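Local structure of succinate-semialdehyde dehydrogenase (NAD(P)(+)) (Marinobacter aquaeolei, 3RH9) at residues Phe117-Ser129 against Glu465-Ala477. The protein probably oxidises succinate semialdehyde to succinate with a nicotinamide cofactor, as a member of the aldehyde dehydrogenase family. Residues are numbered along the deposited sequence; the frame is centred on the assembly and turned at random.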
loop_
_atom_site.group_PDB
_atom_site.type_symbol
_atom_site.label_atom_id
_atom_site.label_comp_id
_atom_site.label_asym_id
_atom_site.label_seq_id
_atom_site.Cartn_x
_atom_site.Cartn_y
_atom_site.Cartn_z
ATOM N N PHE A 117 4.843 10.883 18.893
ATOM C CA PHE A 117 3.614 11.431 19.417
ATOM C C PHE A 117 3.633 12.944 19.325
ATOM O O PHE A 117 2.633 13.571 18.989
ATOM C CB PHE A 117 3.402 10.934 20.839
ATOM C CG PHE A 117 2.898 9.530 20.891
ATOM C CD1 PHE A 117 3.750 8.491 21.162
ATOM C CD2 PHE A 117 1.569 9.248 20.624
ATOM C CE1 PHE A 117 3.277 7.193 21.198
ATOM C CE2 PHE A 117 1.096 7.963 20.649
ATOM C CZ PHE A 117 1.942 6.934 20.940
ATOM N N ASP A 118 4.784 13.532 19.605
ATOM C CA ASP A 118 4.902 14.967 19.500
ATOM C C ASP A 118 4.677 15.366 18.059
ATOM O O ASP A 118 3.948 16.304 17.766
ATOM C CB ASP A 118 6.277 15.457 19.964
ATOM C CG ASP A 118 6.345 16.975 20.057
ATOM O OD1 ASP A 118 5.445 17.594 20.679
ATOM O OD2 ASP A 118 7.287 17.558 19.497
ATOM N N TYR A 119 5.303 14.639 17.149
ATOM C CA TYR A 119 5.278 15.059 15.773
ATOM C C TYR A 119 3.868 14.922 15.217
ATOM O O TYR A 119 3.416 15.751 14.429
ATOM C CB TYR A 119 6.284 14.282 14.942
ATOM C CG TYR A 119 6.139 14.603 13.491
ATOM C CD1 TYR A 119 5.266 13.876 12.693
ATOM C CD2 TYR A 119 6.843 15.662 12.919
ATOM C CE1 TYR A 119 5.111 14.184 11.361
ATOM C CE2 TYR A 119 6.694 15.975 11.573
ATOM C CZ TYR A 119 5.822 15.232 10.808
ATOM O OH TYR A 119 5.662 15.520 9.480
ATOM N N CYS A 120 3.162 13.888 15.652
ATOM C CA CYS A 120 1.789 13.676 15.206
ATOM C C CYS A 120 0.800 14.677 15.778
ATOM O O CYS A 120 -0.194 15.009 15.138
ATOM C CB CYS A 120 1.341 12.255 15.519
ATOM S SG CYS A 120 1.879 11.102 14.269
ATOM N N ALA A 121 1.063 15.155 16.985
ATOM C CA ALA A 121 0.238 16.214 17.547
ATOM C C ALA A 121 0.426 17.508 16.742
ATOM O O ALA A 121 -0.546 18.168 16.365
ATOM C CB ALA A 121 0.557 16.426 19.013
ATOM N N LYS A 122 1.673 17.860 16.457
ATOM C CA LYS A 122 1.917 19.063 15.682
ATOM C C LYS A 122 1.328 18.979 14.290
ATOM O O LYS A 122 0.854 19.973 13.765
ATOM C CB LYS A 122 3.404 19.392 15.605
ATOM C CG LYS A 122 3.974 19.835 16.939
ATOM C CD LYS A 122 5.499 19.850 16.934
ATOM C CE LYS A 122 6.031 20.142 18.338
ATOM N NZ LYS A 122 7.510 20.317 18.311
ATOM N N HIS A 123 1.320 17.800 13.690
ATOM C CA HIS A 123 0.915 17.704 12.282
ATOM C C HIS A 123 -0.421 17.021 12.001
ATOM O O HIS A 123 -0.771 16.794 10.849
ATOM C CB HIS A 123 2.018 17.047 11.468
ATOM C CG HIS A 123 3.313 17.789 11.523
ATOM N ND1 HIS A 123 3.644 18.768 10.613
ATOM C CD2 HIS A 123 4.340 17.721 12.399
ATOM C CE1 HIS A 123 4.837 19.253 10.911
ATOM N NE2 HIS A 123 5.282 18.636 11.987
ATOM N N ILE A 124 -1.167 16.711 13.050
ATOM C CA ILE A 124 -2.455 16.061 12.903
ATOM C C ILE A 124 -3.366 16.796 11.896
ATOM O O ILE A 124 -4.253 16.187 11.276
ATOM C CB ILE A 124 -3.143 15.926 14.275
ATOM C CG1 ILE A 124 -4.386 15.048 14.182
ATOM C CG2 ILE A 124 -3.487 17.300 14.850
ATOM C CD1 ILE A 124 -4.958 14.671 15.543
ATOM N N SER A 125 -3.144 18.097 11.721
ATOM C CA SER A 125 -4.013 18.892 10.849
ATOM C C SER A 125 -3.890 18.472 9.398
ATOM O O SER A 125 -4.746 18.797 8.568
ATOM C CB SER A 125 -3.743 20.389 10.995
ATOM O OG SER A 125 -4.601 20.938 11.983
ATOM N N ALA A 126 -2.824 17.731 9.109
ATOM C CA ALA A 126 -2.575 17.211 7.775
ATOM C C ALA A 126 -3.722 16.335 7.248
ATOM O O ALA A 126 -3.892 16.211 6.041
ATOM C CB ALA A 126 -1.274 16.446 7.769
ATOM N N LEU A 127 -4.507 15.739 8.147
ATOM C CA LEU A 127 -5.582 14.818 7.760
ATOM C C LEU A 127 -6.931 15.513 7.584
ATOM O O LEU A 127 -7.970 14.855 7.444
ATOM C CB LEU A 127 -5.718 13.677 8.775
ATOM C CG LEU A 127 -4.488 12.775 8.878
ATOM C CD1 LEU A 127 -4.558 11.846 10.086
ATOM C CD2 LEU A 127 -4.305 11.999 7.587
ATOM N N ASP A 128 -6.912 16.842 7.594
ATOM C CA ASP A 128 -8.135 17.619 7.381
ATOM C C ASP A 128 -8.678 17.365 5.989
ATOM O O ASP A 128 -7.917 17.337 5.023
ATOM C CB ASP A 128 -7.856 19.120 7.552
ATOM C CG ASP A 128 -7.730 19.531 9.011
ATOM O OD1 ASP A 128 -8.015 18.691 9.900
ATOM O OD2 ASP A 128 -7.346 20.697 9.263
ATOM N N SER A 129 -9.985 17.192 5.864
ATOM C CA SER A 129 -10.561 17.090 4.528
ATOM C C SER A 129 -10.270 18.377 3.732
ATOM O O SER A 129 -10.037 19.445 4.299
ATOM C CB SER A 129 -12.060 16.817 4.597
ATOM O OG SER A 129 -12.751 17.945 5.098
ATOM N N GLU A 465 6.455 4.933 7.611
ATOM C CA GLU A 465 6.112 5.454 8.923
ATOM C C GLU A 465 6.907 6.728 9.125
ATOM O O GLU A 465 8.027 6.849 8.636
ATOM C CB GLU A 465 6.451 4.439 10.009
ATOM C CG GLU A 465 5.627 3.167 9.929
ATOM C CD GLU A 465 5.951 2.162 11.037
ATOM O OE1 GLU A 465 7.140 2.110 11.459
ATOM O OE2 GLU A 465 5.026 1.423 11.468
ATOM N N GLY A 466 6.330 7.676 9.851
ATOM C CA GLY A 466 6.981 8.949 10.106
ATOM C C GLY A 466 6.735 9.969 9.009
ATOM O O GLY A 466 6.325 9.626 7.895
ATOM N N GLY A 467 6.985 11.232 9.331
ATOM C CA GLY A 467 6.714 12.318 8.411
ATOM C C GLY A 467 5.258 12.362 7.991
ATOM O O GLY A 467 4.397 11.771 8.626
ATOM N N LEU A 468 4.995 13.056 6.896
ATOM C CA LEU A 468 3.657 13.194 6.348
ATOM C C LEU A 468 3.055 11.872 5.971
ATOM O O LEU A 468 1.976 11.526 6.427
ATOM C CB LEU A 468 3.706 14.018 5.075
ATOM C CG LEU A 468 2.350 14.609 4.709
ATOM C CD1 LEU A 468 2.224 15.959 5.415
ATOM C CD2 LEU A 468 2.184 14.748 3.183
ATOM N N GLU A 469 3.731 11.146 5.088
ATOM C CA GLU A 469 3.138 9.929 4.555
ATOM C C GLU A 469 2.761 8.974 5.684
ATOM O O GLU A 469 1.750 8.272 5.598
ATOM C CB GLU A 469 3.973 9.276 3.425
ATOM C CG GLU A 469 5.443 9.620 3.381
ATOM C CD GLU A 469 5.727 11.033 2.873
ATOM O OE1 GLU A 469 5.738 11.244 1.635
ATOM O OE2 GLU A 469 5.969 11.943 3.715
ATOM N N GLY A 470 3.543 8.990 6.762
ATOM C CA GLY A 470 3.225 8.177 7.922
ATOM C C GLY A 470 1.885 8.538 8.553
ATOM O O GLY A 470 1.149 7.673 9.037
ATOM N N LEU A 471 1.571 9.828 8.569
ATOM C CA LEU A 471 0.289 10.289 9.087
ATOM C C LEU A 471 -0.872 9.754 8.260
ATOM O O LEU A 471 -1.973 9.644 8.766
ATOM C CB LEU A 471 0.225 11.816 9.098
ATOM C CG LEU A 471 0.743 12.582 10.312
ATOM C CD1 LEU A 471 1.009 14.016 9.916
ATOM C CD2 LEU A 471 -0.276 12.521 11.447
ATOM N N PHE A 472 -0.615 9.419 7.000
ATOM C CA PHE A 472 -1.666 8.933 6.100
ATOM C C PHE A 472 -1.790 7.410 6.012
ATOM O O PHE A 472 -2.549 6.900 5.195
ATOM C CB PHE A 472 -1.506 9.518 4.689
ATOM C CG PHE A 472 -1.988 10.928 4.571
ATOM C CD1 PHE A 472 -1.176 11.980 4.938
ATOM C CD2 PHE A 472 -3.262 11.203 4.109
ATOM C CE1 PHE A 472 -1.624 13.273 4.845
ATOM C CE2 PHE A 472 -3.714 12.500 4.010
ATOM C CZ PHE A 472 -2.895 13.532 4.386
ATOM N N GLU A 473 -1.057 6.690 6.843
ATOM C CA GLU A 473 -1.095 5.240 6.789
ATOM C C GLU A 473 -2.446 4.683 7.221
ATOM O O GLU A 473 -3.018 3.827 6.543
ATOM C CB GLU A 473 0.008 4.650 7.667
ATOM C CG GLU A 473 1.407 4.773 7.076
ATOM C CD GLU A 473 1.807 3.540 6.285
ATOM O OE1 GLU A 473 1.065 3.155 5.335
ATOM O OE2 GLU A 473 2.868 2.953 6.629
ATOM N N PHE A 474 -2.953 5.167 8.348
ATOM C CA PHE A 474 -4.177 4.612 8.908
ATOM C C PHE A 474 -5.474 5.283 8.480
ATOM O O PHE A 474 -6.467 5.209 9.195
ATOM C CB PHE A 474 -4.084 4.578 10.426
ATOM C CG PHE A 474 -2.973 3.721 10.913
ATOM C CD1 PHE A 474 -1.744 4.275 11.226
ATOM C CD2 PHE A 474 -3.135 2.347 11.003
ATOM C CE1 PHE A 474 -0.713 3.485 11.663
ATOM C CE2 PHE A 474 -2.103 1.550 11.429
ATOM C CZ PHE A 474 -0.890 2.121 11.762
ATOM N N VAL A 475 -5.480 5.925 7.320
ATOM C CA VAL A 475 -6.713 6.511 6.819
ATOM C C VAL A 475 -7.085 5.992 5.429
ATOM O O VAL A 475 -6.217 5.578 4.656
ATOM C CB VAL A 475 -6.630 8.032 6.807
ATOM C CG1 VAL A 475 -6.674 8.551 8.221
ATOM C CG2 VAL A 475 -5.348 8.488 6.111
ATOM N N GLU A 476 -8.388 5.989 5.141
ATOM C CA GLU A 476 -8.901 5.695 3.798
ATOM C C GLU A 476 -9.348 7.001 3.164
ATOM O O GLU A 476 -10.158 7.717 3.735
ATOM C CB GLU A 476 -10.104 4.752 3.867
ATOM C CG GLU A 476 -9.810 3.308 4.246
ATOM C CD GLU A 476 -9.138 2.552 3.118
ATOM O OE1 GLU A 476 -8.619 3.227 2.197
ATOM O OE2 GLU A 476 -9.113 1.292 3.160
ATOM N N ALA A 477 -8.815 7.335 2.001
ATOM C CA ALA A 477 -9.231 8.566 1.361
ATOM C C ALA A 477 -10.603 8.329 0.762
ATOM O O ALA A 477 -10.894 7.244 0.289
ATOM C CB ALA A 477 -8.240 8.991 0.307
#
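One face of the F472 ring carries the CD2 methyl of L127, a CH-pi contact in which the methyl lies 3.6 Å from the ring centroid and only 10° off the normal. At the ring's edge, in plane, sits the carbonyl O of L468, four residues earlier in the chain, and the ring of Y145 of the same chain meets F472 edge-to-face. Oblique to the ring, A126 O lies 3.3 Å from F472 CZ. L127 and F472 run past each other in opposite directions. The same L127 methyl also reaches CG2 of V475, and L127 CD2 is 3.5 Å from L471 O. With an alanine here in place of F472, the L127 methyl would probably lose the ring surface it rests on, leaving a gap beside the A126 carbonyl. The rings of Y119 and H123 overlap near their rims, each with an atom of the other over one face. Y119 CG stands anti to the backbone N (chi1 173°), which carries the phenol out to the G467 backbone, Y119 OH lying 3.5 Å from G467 C. In this aldehyde dehydrogenase fold the axes of helix 467-471 and of the 117-123 end of helix 103-123 lie at 81°, just ahead of strand 475-482, an outer strand of a three-stranded antiparallel sheet; G467 is about 12 Å from the side chain of E256, the predicted catalytic glutamate. L471 points toward that helix end and the 3-10 turn 124-127 after it. L471 CD1 touches H123 CB at 3.6 Å and A126 CB at 4.0 Å; L471 CD2 turns to C120 SG at 3.8 Å. A126 CB also lies near L468 CD1. The second subunit borders this region, its E134 packing on Y119 and H123, and Y145 of the second subunit hydrogen-bonding to E469.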